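Local coordinates for separin (Saccharomyces cerevisiae, PDB 5U1T), which cleaves the cohesin subunit Scc1 at the onset of anaphase as a caspase-like cysteine protease, allowing chromosomes to segregate, and also promotes spindle elongation, at residues A[103-107]-A[459-463]; A[499-503]-A[550-554]; A[1233-1238]-A[1371-1376]; A[1226-1230]-A[1578-1582]. All coordinates share one frame; numbering follows the deposited sequence.

Contact 1. Residues A[103-107]-A[459-463]; sequences NETNL and FNVYC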
loop_
_atom_site.group_PDB
_atom_site.type_symbol
_atom_site.label_atom_id
_atom_site.label_comp_id
_atom_site.label_asym_id
_atom_site.label_seq_id
_atom_site.Cartn_x
_atom_site.Cartn_y
_atom_site.Cartn_z
ATOM N N ASN A 103 -11.319 51.718 20.276
ATOM C CA ASN A 103 -11.850 51.114 19.070
ATOM C C ASN A 103 -10.842 50.177 18.405
ATOM O O ASN A 103 -11.217 49.180 17.817
ATOM C CB ASN A 103 -12.304 52.192 18.096
ATOM C CG ASN A 103 -13.639 52.771 18.469
ATOM O OD1 ASN A 103 -14.384 52.196 19.265
ATOM N ND2 ASN A 103 -13.952 53.916 17.906
ATOM N N GLU A 104 -9.564 50.498 18.549
ATOM C CA GLU A 104 -8.500 49.743 17.942
ATOM C C GLU A 104 -8.159 48.490 18.719
ATOM O O GLU A 104 -7.285 47.759 18.317
ATOM C CB GLU A 104 -7.252 50.600 17.827
ATOM C CG GLU A 104 -7.391 51.802 16.947
ATOM C CD GLU A 104 -7.232 51.464 15.489
ATOM O OE1 GLU A 104 -8.230 51.089 14.855
ATOM O OE2 GLU A 104 -6.114 51.565 14.957
ATOM N N THR A 105 -8.844 48.230 19.823
ATOM C CA THR A 105 -8.394 47.175 20.731
ATOM C C THR A 105 -9.550 46.357 21.299
ATOM O O THR A 105 -9.364 45.592 22.242
ATOM C CB THR A 105 -7.572 47.774 21.909
ATOM O OG1 THR A 105 -8.310 48.858 22.526
ATOM C CG2 THR A 105 -6.225 48.306 21.424
ATOM N N ASN A 106 -10.740 46.521 20.726
ATOM C CA ASN A 106 -11.944 45.877 21.239
ATOM C C ASN A 106 -12.894 45.477 20.113
ATOM O O ASN A 106 -12.956 46.150 19.086
ATOM C CB ASN A 106 -12.710 46.809 22.210
ATOM C CG ASN A 106 -11.908 47.190 23.460
ATOM O OD1 ASN A 106 -11.939 46.482 24.460
ATOM N ND2 ASN A 106 -11.204 48.318 23.406
ATOM N N LEU A 107 -13.675 44.419 20.312
ATOM C CA LEU A 107 -14.709 44.104 19.344
ATOM C C LEU A 107 -15.703 45.239 19.284
ATOM O O LEU A 107 -15.945 45.835 18.233
ATOM C CB LEU A 107 -15.437 42.807 19.688
ATOM C CG LEU A 107 -16.479 42.494 18.603
ATOM C CD1 LEU A 107 -15.843 42.211 17.226
ATOM C CD2 LEU A 107 -17.441 41.400 19.024
ATOM N N PHE A 459 -16.371 34.238 13.034
ATOM C CA PHE A 459 -15.037 34.241 12.474
ATOM C C PHE A 459 -14.506 35.643 12.631
ATOM O O PHE A 459 -14.578 36.474 11.723
ATOM C CB PHE A 459 -15.033 33.766 11.024
ATOM C CG PHE A 459 -13.694 33.330 10.542
ATOM C CD1 PHE A 459 -13.179 32.109 10.921
ATOM C CD2 PHE A 459 -12.944 34.145 9.713
ATOM C CE1 PHE A 459 -11.924 31.688 10.475
ATOM C CE2 PHE A 459 -11.692 33.738 9.259
ATOM C CZ PHE A 459 -11.183 32.511 9.645
ATOM N N ASN A 460 -13.985 35.886 13.827
ATOM C CA ASN A 460 -13.624 37.226 14.287
ATOM C C ASN A 460 -12.445 37.122 15.230
ATOM O O ASN A 460 -12.482 36.334 16.170
ATOM C CB ASN A 460 -14.836 37.898 14.979
ATOM C CG ASN A 460 -14.529 39.291 15.520
ATOM O OD1 ASN A 460 -14.110 39.446 16.672
ATOM N ND2 ASN A 460 -14.777 40.312 14.696
ATOM N N VAL A 461 -11.411 37.919 14.984
ATOM C CA VAL A 461 -10.170 37.817 15.745
ATOM C C VAL A 461 -10.287 37.999 17.276
ATOM O O VAL A 461 -9.486 37.406 18.002
ATOM C CB VAL A 461 -9.131 38.822 15.220
ATOM C CG1 VAL A 461 -9.489 40.205 15.613
ATOM C CG2 VAL A 461 -7.763 38.491 15.753
ATOM N N TYR A 462 -11.249 38.771 17.796
ATOM C CA TYR A 462 -11.299 38.955 19.249
ATOM C C TYR A 462 -11.795 37.671 19.889
ATOM O O TYR A 462 -11.699 37.491 21.097
ATOM C CB TYR A 462 -12.167 40.172 19.674
ATOM C CG TYR A 462 -11.533 41.478 19.264
ATOM C CD1 TYR A 462 -10.451 41.998 19.972
ATOM C CD2 TYR A 462 -11.972 42.159 18.143
ATOM C CE1 TYR A 462 -9.840 43.177 19.582
ATOM C CE2 TYR A 462 -11.369 43.309 17.739
ATOM C CZ TYR A 462 -10.311 43.831 18.462
ATOM O OH TYR A 462 -9.712 45.006 18.052
ATOM N N CYS A 463 -12.291 36.756 19.071
ATOM C CA CYS A 463 -12.608 35.417 19.560
ATOM C C CYS A 463 -11.363 34.611 19.984
ATOM O O CYS A 463 -11.492 33.637 20.716
ATOM C CB CYS A 463 -13.401 34.646 18.507
ATOM S SG CYS A 463 -15.160 35.066 18.453
#

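Contact 2. Residues A[499-503]-A[550-554]; sequences SSEIM and LHLLN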
loop_
_atom_site.group_PDB
_atom_site.type_symbol
_atom_site.label_atom_id
_atom_site.label_comp_id
_atom_site.label_asym_id
_atom_site.label_seq_id
_atom_site.Cartn_x
_atom_site.Cartn_y
_atom_site.Cartn_z
ATOM N N SER A 499 -10.729 39.836 10.983
ATOM C CA SER A 499 -10.047 38.587 11.321
ATOM C C SER A 499 -8.578 38.711 10.960
ATOM O O SER A 499 -8.210 39.530 10.104
ATOM C CB SER A 499 -10.681 37.394 10.601
ATOM O OG SER A 499 -10.703 37.607 9.199
ATOM N N SER A 500 -7.742 37.898 11.602
ATOM C CA SER A 500 -6.311 37.922 11.369
ATOM C C SER A 500 -5.878 37.258 10.078
ATOM O O SER A 500 -6.638 36.564 9.404
ATOM C CB SER A 500 -5.591 37.228 12.508
ATOM O OG SER A 500 -5.964 35.869 12.522
ATOM N N GLU A 501 -4.616 37.487 9.762
ATOM C CA GLU A 501 -3.922 36.820 8.685
ATOM C C GLU A 501 -3.870 35.328 8.961
ATOM O O GLU A 501 -4.158 34.510 8.093
ATOM C CB GLU A 501 -2.515 37.380 8.567
ATOM C CG GLU A 501 -1.722 36.772 7.494
ATOM C CD GLU A 501 -0.343 37.372 7.398
ATOM O OE1 GLU A 501 0.586 36.889 8.087
ATOM O OE2 GLU A 501 -0.197 38.340 6.623
ATOM N N ILE A 502 -3.497 34.987 10.187
ATOM C CA ILE A 502 -3.375 33.603 10.595
ATOM C C ILE A 502 -4.714 32.845 10.458
ATOM O O ILE A 502 -4.768 31.738 9.887
ATOM C CB ILE A 502 -2.836 33.536 12.032
ATOM C CG1 ILE A 502 -1.627 34.472 12.150
ATOM C CG2 ILE A 502 -2.481 32.114 12.402
ATOM C CD1 ILE A 502 -0.677 34.159 13.285
ATOM N N MET A 503 -5.793 33.445 10.948
ATOM C CA MET A 503 -7.108 32.841 10.824
ATOM C C MET A 503 -7.491 32.584 9.371
ATOM O O MET A 503 -8.072 31.536 9.061
ATOM C CB MET A 503 -8.173 33.725 11.473
ATOM C CG MET A 503 -8.118 33.738 12.971
ATOM S SD MET A 503 -9.282 34.931 13.668
ATOM C CE MET A 503 -10.877 34.176 13.287
ATOM N N LEU A 550 7.784 40.891 14.078
ATOM C CA LEU A 550 6.694 40.625 15.003
ATOM C C LEU A 550 5.698 39.647 14.406
ATOM O O LEU A 550 4.906 40.013 13.538
ATOM C CB LEU A 550 5.991 41.935 15.373
ATOM C CG LEU A 550 6.940 43.020 15.917
ATOM C CD1 LEU A 550 6.190 44.293 16.261
ATOM C CD2 LEU A 550 7.737 42.516 17.130
ATOM N N HIS A 551 5.715 38.406 14.864
ATOM C CA HIS A 551 4.726 37.450 14.398
ATOM C C HIS A 551 4.612 36.308 15.375
ATOM O O HIS A 551 5.626 35.823 15.852
ATOM C CB HIS A 551 5.096 36.935 13.008
ATOM C CG HIS A 551 3.914 36.526 12.181
ATOM N ND1 HIS A 551 2.958 35.646 12.635
ATOM C CD2 HIS A 551 3.532 36.890 10.937
ATOM C CE1 HIS A 551 2.032 35.486 11.707
ATOM N NE2 HIS A 551 2.360 36.230 10.666
ATOM N N LEU A 552 3.395 35.879 15.692
ATOM C CA LEU A 552 3.212 34.726 16.566
ATOM C C LEU A 552 3.848 33.497 15.914
ATOM O O LEU A 552 4.409 32.629 16.589
ATOM C CB LEU A 552 1.736 34.457 16.860
ATOM C CG LEU A 552 1.486 33.216 17.720
ATOM C CD1 LEU A 552 2.050 33.419 19.099
ATOM C CD2 LEU A 552 0.028 32.850 17.812
ATOM N N LEU A 553 3.787 33.443 14.590
ATOM C CA LEU A 553 4.264 32.263 13.886
ATOM C C LEU A 553 5.781 32.135 13.994
ATOM O O LEU A 553 6.336 31.087 13.702
ATOM C CB LEU A 553 3.831 32.291 12.419
ATOM C CG LEU A 553 2.332 32.142 12.195
ATOM C CD1 LEU A 553 2.100 31.913 10.743
ATOM C CD2 LEU A 553 1.752 31.034 13.029
ATOM N N ASN A 554 6.453 33.194 14.435
ATOM C CA ASN A 554 7.894 33.104 14.620
ATOM C C ASN A 554 8.239 32.162 15.777
ATOM O O ASN A 554 9.368 31.679 15.899
ATOM C CB ASN A 554 8.493 34.497 14.854
ATOM C CG ASN A 554 8.652 35.289 13.562
ATOM O OD1 ASN A 554 8.824 34.701 12.478
ATOM N ND2 ASN A 554 8.600 36.629 13.663
#

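Contact 3. Residues A[1233-1238]-A[1371-1376]; sequences IENSWF and WECLSF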
loop_
_atom_site.group_PDB
_atom_site.type_symbol
_atom_site.label_atom_id
_atom_site.label_comp_id
_atom_site.label_asym_id
_atom_site.label_seq_id
_atom_site.Cartn_x
_atom_site.Cartn_y
_atom_site.Cartn_z
ATOM N N ILE A 1233 26.973 -34.684 -33.171
ATOM C CA ILE A 1233 26.332 -35.180 -31.972
ATOM C C ILE A 1233 26.366 -36.710 -31.948
ATOM O O ILE A 1233 26.815 -37.292 -30.962
ATOM C CB ILE A 1233 24.898 -34.627 -31.860
ATOM C CG1 ILE A 1233 24.974 -33.193 -31.318
ATOM C CG2 ILE A 1233 24.046 -35.508 -30.963
ATOM C CD1 ILE A 1233 23.735 -32.342 -31.532
ATOM N N GLU A 1234 25.933 -37.348 -33.035
ATOM C CA GLU A 1234 26.013 -38.810 -33.178
ATOM C C GLU A 1234 27.379 -39.379 -32.866
ATOM O O GLU A 1234 27.507 -40.408 -32.211
ATOM C CB GLU A 1234 25.654 -39.232 -34.596
ATOM C CG GLU A 1234 24.220 -39.583 -34.781
ATOM C CD GLU A 1234 23.914 -39.920 -36.210
ATOM O OE1 GLU A 1234 24.569 -40.850 -36.718
ATOM O OE2 GLU A 1234 23.038 -39.259 -36.818
ATOM N N ASN A 1235 28.398 -38.695 -33.364
ATOM C CA ASN A 1235 29.756 -39.216 -33.358
ATOM C C ASN A 1235 30.563 -38.715 -32.162
ATOM O O ASN A 1235 31.771 -38.901 -32.109
ATOM C CB ASN A 1235 30.466 -38.843 -34.676
ATOM C CG ASN A 1235 29.770 -39.434 -35.928
ATOM O OD1 ASN A 1235 29.232 -40.547 -35.895
ATOM N ND2 ASN A 1235 29.790 -38.686 -37.031
ATOM N N SER A 1236 29.899 -38.078 -31.208
ATOM C CA SER A 1236 30.578 -37.565 -30.027
ATOM C C SER A 1236 29.883 -38.006 -28.767
ATOM O O SER A 1236 30.494 -38.586 -27.863
ATOM C CB SER A 1236 30.644 -36.044 -30.040
ATOM O OG SER A 1236 31.645 -35.594 -30.923
ATOM N N TRP A 1237 28.614 -37.685 -28.719
ATOM C CA TRP A 1237 27.823 -37.910 -27.555
ATOM C C TRP A 1237 27.512 -39.327 -27.175
ATOM O O TRP A 1237 27.318 -39.593 -26.016
ATOM C CB TRP A 1237 26.558 -37.095 -27.676
ATOM C CG TRP A 1237 26.833 -35.665 -27.721
ATOM C CD1 TRP A 1237 28.028 -35.097 -27.809
ATOM C CD2 TRP A 1237 25.890 -34.611 -27.657
ATOM N NE1 TRP A 1237 27.913 -33.746 -27.817
ATOM C CE2 TRP A 1237 26.595 -33.426 -27.715
ATOM C CE3 TRP A 1237 24.510 -34.557 -27.554
ATOM C CZ2 TRP A 1237 25.977 -32.206 -27.682
ATOM C CZ3 TRP A 1237 23.906 -33.355 -27.518
ATOM C CH2 TRP A 1237 24.627 -32.197 -27.585
ATOM N N PHE A 1238 27.460 -40.242 -28.124
ATOM C CA PHE A 1238 27.127 -41.613 -27.782
ATOM C C PHE A 1238 28.201 -42.606 -28.134
ATOM O O PHE A 1238 27.913 -43.726 -28.506
ATOM C CB PHE A 1238 25.838 -42.007 -28.460
ATOM C CG PHE A 1238 24.789 -40.975 -28.369
ATOM C CD1 PHE A 1238 24.823 -39.887 -29.174
ATOM C CD2 PHE A 1238 23.779 -41.095 -27.463
ATOM C CE1 PHE A 1238 23.861 -38.930 -29.082
ATOM C CE2 PHE A 1238 22.808 -40.143 -27.370
ATOM C CZ PHE A 1238 22.851 -39.060 -28.184
ATOM N N TRP A 1371 15.903 -35.469 -32.324
ATOM C CA TRP A 1371 16.534 -36.726 -31.945
ATOM C C TRP A 1371 16.228 -37.835 -32.941
ATOM O O TRP A 1371 17.107 -38.616 -33.317
ATOM C CB TRP A 1371 16.093 -37.158 -30.543
ATOM C CG TRP A 1371 16.491 -36.201 -29.480
ATOM C CD1 TRP A 1371 15.665 -35.381 -28.771
ATOM C CD2 TRP A 1371 17.817 -35.937 -29.011
ATOM N NE1 TRP A 1371 16.389 -34.636 -27.895
ATOM C CE2 TRP A 1371 17.713 -34.952 -28.017
ATOM C CE3 TRP A 1371 19.085 -36.448 -29.324
ATOM C CZ2 TRP A 1371 18.828 -34.460 -27.331
ATOM C CZ3 TRP A 1371 20.196 -35.952 -28.638
ATOM C CH2 TRP A 1371 20.055 -34.971 -27.662
ATOM N N GLU A 1372 14.976 -37.871 -33.380
ATOM C CA GLU A 1372 14.476 -38.949 -34.210
ATOM C C GLU A 1372 15.210 -39.034 -35.544
ATOM O O GLU A 1372 15.060 -40.001 -36.267
ATOM C CB GLU A 1372 12.967 -38.788 -34.437
ATOM C CG GLU A 1372 12.133 -38.829 -33.146
ATOM C CD GLU A 1372 11.944 -37.448 -32.480
ATOM O OE1 GLU A 1372 12.694 -36.503 -32.811
ATOM O OE2 GLU A 1372 11.035 -37.311 -31.631
ATOM N N CYS A 1373 16.037 -38.049 -35.863
ATOM C CA CYS A 1373 16.740 -38.098 -37.131
ATOM C C CYS A 1373 18.204 -38.535 -37.014
ATOM O O CYS A 1373 18.898 -38.680 -38.024
ATOM C CB CYS A 1373 16.606 -36.750 -37.818
ATOM S SG CYS A 1373 14.841 -36.493 -38.327
ATOM N N LEU A 1374 18.667 -38.779 -35.790
ATOM C CA LEU A 1374 19.951 -39.457 -35.593
ATOM C C LEU A 1374 19.923 -40.835 -36.284
ATOM O O LEU A 1374 18.883 -41.506 -36.307
ATOM C CB LEU A 1374 20.267 -39.591 -34.101
ATOM C CG LEU A 1374 20.471 -38.241 -33.411
ATOM C CD1 LEU A 1374 20.925 -38.392 -31.963
ATOM C CD2 LEU A 1374 21.445 -37.395 -34.198
ATOM N N SER A 1375 21.052 -41.247 -36.855
ATOM C CA SER A 1375 21.068 -42.442 -37.708
ATOM C C SER A 1375 20.601 -43.718 -36.986
ATOM O O SER A 1375 20.001 -44.599 -37.612
ATOM C CB SER A 1375 22.460 -42.667 -38.292
ATOM O OG SER A 1375 23.386 -42.970 -37.266
ATOM N N PHE A 1376 20.844 -43.796 -35.679
ATOM C CA PHE A 1376 20.373 -44.931 -34.903
ATOM C C PHE A 1376 18.941 -44.767 -34.386
ATOM O O PHE A 1376 18.435 -45.637 -33.698
ATOM C CB PHE A 1376 21.325 -45.210 -33.736
ATOM C CG PHE A 1376 21.509 -44.052 -32.773
ATOM C CD1 PHE A 1376 20.674 -43.904 -31.674
ATOM C CD2 PHE A 1376 22.555 -43.149 -32.936
ATOM C CE1 PHE A 1376 20.855 -42.837 -30.764
ATOM C CE2 PHE A 1376 22.741 -42.083 -32.037
ATOM C CZ PHE A 1376 21.897 -41.933 -30.951
#

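Contact 4. Residues A[1226-1230]-A[1578-1582]; sequences MQQLL and RYLNG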
loop_
_atom_site.group_PDB
_atom_site.type_symbol
_atom_site.label_atom_id
_atom_site.label_comp_id
_atom_site.label_asym_id
_atom_site.label_seq_id
_atom_site.Cartn_x
_atom_site.Cartn_y
_atom_site.Cartn_z
ATOM N N MET A 1226 22.904 -28.060 -40.451
ATOM C CA MET A 1226 22.151 -28.862 -39.488
ATOM C C MET A 1226 22.500 -30.348 -39.548
ATOM O O MET A 1226 22.643 -31.006 -38.511
ATOM C CB MET A 1226 20.652 -28.711 -39.675
ATOM C CG MET A 1226 19.915 -29.494 -38.608
ATOM S SD MET A 1226 18.146 -29.267 -38.580
ATOM C CE MET A 1226 18.034 -27.528 -38.135
ATOM N N GLN A 1227 22.618 -30.879 -40.758
ATOM C CA GLN A 1227 23.072 -32.247 -40.935
ATOM C C GLN A 1227 24.425 -32.487 -40.261
ATOM O O GLN A 1227 24.641 -33.518 -39.630
ATOM C CB GLN A 1227 23.182 -32.587 -42.416
ATOM C CG GLN A 1227 23.913 -33.904 -42.677
ATOM C CD GLN A 1227 24.021 -34.242 -44.146
ATOM O OE1 GLN A 1227 24.448 -33.417 -44.961
ATOM N NE2 GLN A 1227 23.629 -35.466 -44.500
ATOM N N GLN A 1228 25.329 -31.525 -40.403
ATOM C CA GLN A 1228 26.653 -31.645 -39.830
ATOM C C GLN A 1228 26.584 -31.646 -38.311
ATOM O O GLN A 1228 27.266 -32.431 -37.665
ATOM C CB GLN A 1228 27.554 -30.524 -40.332
ATOM C CG GLN A 1228 28.343 -30.897 -41.572
ATOM C CD GLN A 1228 28.843 -29.677 -42.334
ATOM O OE1 GLN A 1228 28.615 -28.527 -41.918
ATOM N NE2 GLN A 1228 29.506 -29.913 -43.466
ATOM N N LEU A 1229 25.753 -30.785 -37.742
ATOM C CA LEU A 1229 25.626 -30.700 -36.295
ATOM C C LEU A 1229 25.114 -32.014 -35.709
ATOM O O LEU A 1229 25.608 -32.489 -34.688
ATOM C CB LEU A 1229 24.694 -29.547 -35.911
ATOM C CG LEU A 1229 24.334 -29.351 -34.438
ATOM C CD1 LEU A 1229 25.577 -29.064 -33.605
ATOM C CD2 LEU A 1229 23.326 -28.230 -34.297
ATOM N N LEU A 1230 24.124 -32.604 -36.366
ATOM C CA LEU A 1230 23.566 -33.873 -35.911
ATOM C C LEU A 1230 24.591 -34.994 -36.067
ATOM O O LEU A 1230 24.676 -35.921 -35.245
ATOM C CB LEU A 1230 22.298 -34.204 -36.686
ATOM C CG LEU A 1230 21.112 -33.261 -36.547
ATOM C CD1 LEU A 1230 20.048 -33.682 -37.548
ATOM C CD2 LEU A 1230 20.577 -33.333 -35.136
ATOM N N ARG A 1578 16.346 -32.396 -46.747
ATOM C CA ARG A 1578 16.124 -33.465 -45.803
ATOM C C ARG A 1578 16.185 -33.101 -44.345
ATOM O O ARG A 1578 15.644 -33.812 -43.538
ATOM C CB ARG A 1578 17.024 -34.648 -46.101
ATOM C CG ARG A 1578 16.678 -35.325 -47.411
ATOM C CD ARG A 1578 17.551 -36.534 -47.674
ATOM N NE ARG A 1578 17.261 -37.136 -48.965
ATOM C CZ ARG A 1578 17.958 -38.132 -49.486
ATOM N NH1 ARG A 1578 17.632 -38.618 -50.667
ATOM N NH2 ARG A 1578 18.982 -38.638 -48.824
ATOM N N TYR A 1579 16.844 -32.014 -43.992
ATOM C CA TYR A 1579 16.870 -31.654 -42.580
ATOM C C TYR A 1579 16.023 -30.423 -42.269
ATOM O O TYR A 1579 15.142 -30.515 -41.429
ATOM C CB TYR A 1579 18.316 -31.457 -42.097
ATOM C CG TYR A 1579 19.125 -32.712 -42.271
ATOM C CD1 TYR A 1579 19.747 -32.987 -43.478
ATOM C CD2 TYR A 1579 19.213 -33.660 -41.254
ATOM C CE1 TYR A 1579 20.447 -34.146 -43.663
ATOM C CE2 TYR A 1579 19.924 -34.827 -41.429
ATOM C CZ TYR A 1579 20.547 -35.059 -42.635
ATOM O OH TYR A 1579 21.275 -36.212 -42.849
ATOM N N LEU A 1580 16.272 -29.288 -42.926
ATOM C CA LEU A 1580 15.491 -28.071 -42.642
ATOM C C LEU A 1580 13.978 -28.322 -42.696
ATOM O O LEU A 1580 13.228 -27.752 -41.910
ATOM C CB LEU A 1580 15.848 -26.930 -43.604
ATOM C CG LEU A 1580 17.127 -26.115 -43.383
ATOM C CD1 LEU A 1580 17.117 -24.860 -44.236
ATOM C CD2 LEU A 1580 17.366 -25.775 -41.909
ATOM N N ASN A 1581 13.545 -29.195 -43.607
ATOM C CA ASN A 1581 12.136 -29.565 -43.694
ATOM C C ASN A 1581 11.838 -30.964 -43.146
ATOM O O ASN A 1581 10.949 -31.118 -42.297
ATOM C CB ASN A 1581 11.660 -29.449 -45.141
ATOM C CG ASN A 1581 11.307 -28.021 -45.521
ATOM O OD1 ASN A 1581 10.627 -27.324 -44.776
ATOM N ND2 ASN A 1581 11.781 -27.580 -46.680
ATOM N N GLY A 1582 12.592 -31.967 -43.612
ATOM C CA GLY A 1582 12.392 -33.360 -43.224
ATOM C C GLY A 1582 12.603 -33.731 -41.751
ATOM O O GLY A 1582 12.030 -34.714 -41.271
#

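Contact 1. Residues A[103-107]-A[459-463]
With its CG anti to its own carbonyl carbon (chi1 -68°), Tyr462 sends its phenol out from the start of a 3-10 turn and lays it against the main chain of Asn106 and Leu107. Leu107 is turned differently, CG opposite the backbone nitrogen (chi1 -178°), and this carries its CD1 methyl across to the amide of Asn460. The pair exemplifies how an aromatic ring can be matched to a peptide group as well as to side chains. Leu107 N stands over the ring centre, 3.5 Å above the plane, and Asn106 C lies over the same face but nearer the rim. Val461 CG1, from within the ring's own segment, lies over the rim of the opposite face. Beside the peptide, Leu107 CB meets Tyr462 CD2 at 3.8 Å. The hydroxyl reaches the bend at Thr105 and Asn106, yet no hydrogen bond joins the two segments, so the direct contact between them is one of van der Waals packing. Asn460, whose CG lies 3.6 Å from Leu107 CD1, is itself held by an Asx turn: its OD1 accepts from Tyr462 N at 3.1 Å, the donor standing well above the carbonyl plane. Asn106 turns its own amide elsewhere, to Phe102 O, Tyr128 and Asn125. Trp124 meets the Tyr462 ring edge-to-face and donates NE1 to Tyr462 O. Around this loop-to-loop junction, which lies in an all-helical part of the chain, helix 48-64 contributes Tyr59 and Lys63, while helix 408-425 packs Ile419 and Leu423 on Leu107.

Contact 2. Residues A[499-503]-A[550-554]
Ile502 and Leu553 mark the closest backbone approach, their CA atoms 8.4 Å apart, where the first turn of helix 501-509 faces a short 3-10 turn. A side chain accepts from a backbone amide at the start of each. Ser500, the N-cap, accepts from Met503 N through OG at 2.9 Å, and His551 accepts from Leu553 N through ND1 at 3.1 Å. The other ring nitrogen makes the polar link between the segments: His551 NE2 donates to Glu501 OE1 at 3.2 Å, nearly straight (168°) and in the ring plane. Glu501 reaches it with an extended chain roughly perpendicular to the histidine side chain. Ile502 CD1 comes to the edge of the same ring, 3.4 Å from His551 CE1, and also meets Leu553 CG tip to tip at 3.8 Å. A leucine in place of His551 would probably leave Glu501 without this donor and Leu553 N without its acceptor, leaving the start of the 3-10 turn less firmly held. Ser522 and Ser525 also hydrogen-bond to Glu501 OE1, and His65 stacks on the imidazole. With ND1 accepting and NE2 donating, the pattern is consistent with a neutral histidine, and the buried carboxylate oxygen is satisfied by several partners at once.

Contact 3. Residues A[1233-1238]-A[1371-1376]
The C-terminal end of helix 1209-1237 meets the connection between the parallel strands 1353-1362 and 1382-1385 of the mixed sheet, through Glu1234 of the helix and Phe1238 just after it on one side and Leu1374, Ser1375 and Phe1376 on the other. Within the C50 peptidase region this is an example of a helix end tied to an inter-strand loop by one polar grip and one aromatic cluster. Glu1234 stretches out beyond CG and places both carboxylate oxygens at Ser1375. Its OE2 accepts from Ser1375 N at 2.8 Å, the donor approaching from far above the carboxylate plane. Its OE1 faces Ser1375 OG, which lies between the backbone nitrogen and carbonyl carbon (chi1 66°); this hydrogen bond is modelled so short that its length is doubtful. On its way the glutamate runs alongside Leu1374 in the opposite sense, Glu1234 CG to Leu1374 CD2 at 3.6 Å. Next to it, Phe1376 makes a T-shaped stack with Phe1238, its edge toward the partner's face: Phe1376 CZ stands over the Phe1238 ring centre, the centroids are 5.1 Å apart and the planes 65° apart. The rim of Phe1238 is met in turn by Trp1371, Phe1238 CZ to Trp1371 CZ3 at 4.1 Å, and Trp1237 CZ3 approaches Trp1371 CH2 at 4.2 Å. Both indole nitrogens are satisfied outside the pair, Trp1237 NE1 by Leu1178 O and Trp1371 NE1 by Cys1366 O. The amide donated to OE2 would suit an ionised Glu1234, holding the loop backbone beside rings that meet across the contact through carbon atoms.

Contact 4. Residues A[1226-1230]-A[1578-1582]
Gln1227 lays its aliphatic chain over one face of Tyr1579, a CH-pi contact in which CB lies 3.6 Å from the ring centroid and only 20° off the normal. The ring belongs to the loop leading into strand 1585-1589, an outermost strand of the six-stranded sheet in the caspase-like protease domain, and the glutamine to helix 1209-1237. Here the tyrosine is seated on the helix by its face, and its hydroxyl adds a weak second tie. Gln1227 CG, anti to the backbone nitrogen (chi1 169°), starts an extended chain that follows the ring toward the phenol oxygen. There NE2 donates weakly to Tyr1579 OH at 3.0 Å, the angle bent to 129°. Nearly one turn on, Leu1230 CD1 lies beside Tyr1579 CD2 at 3.8 Å. Met1226, the residue before the glutamine, touches Tyr1579 CB through SD at 4.1 Å. With a serine in place of Tyr1579, Gln1227 CB and Leu1230 CD1 would probably face a gap and the glutamine amide would be likely to turn more freely. Leu1580 joins through its tip, Met1226 CE to Leu1580 CD2 at 4.2 Å; the side chain of Leu1580 is about 11 Å from that of Cys1497, the probable catalytic cysteine. The loop backbone is held to the same helix by one oxygen, Asp1223 OD1, which accepts from both Tyr1579 N and Leu1580 N.

Overall arrangement
The four contacts fall into two pairs on opposite sides of the chain's centre. Contacts 1 and 2, with centres about 14 Å apart, lie in the helical region and touch through Phe459 and Val461 against Met503 of helix 501-509. Contacts 3 and 4, about 12 Å apart, share helix 1209-1237 and meet where Leu1374 packs against Leu1230; they belong to the protease part. Centres of different pairs are about 88 to 102 Å apart. Along the chain, contact 1 closes before contact 2 opens, and both precede the second pair, in which contact 3 is nested inside the loop closed by contact 4. Each side is thus tied together locally, with one helix bridging two connections of the catalytic region.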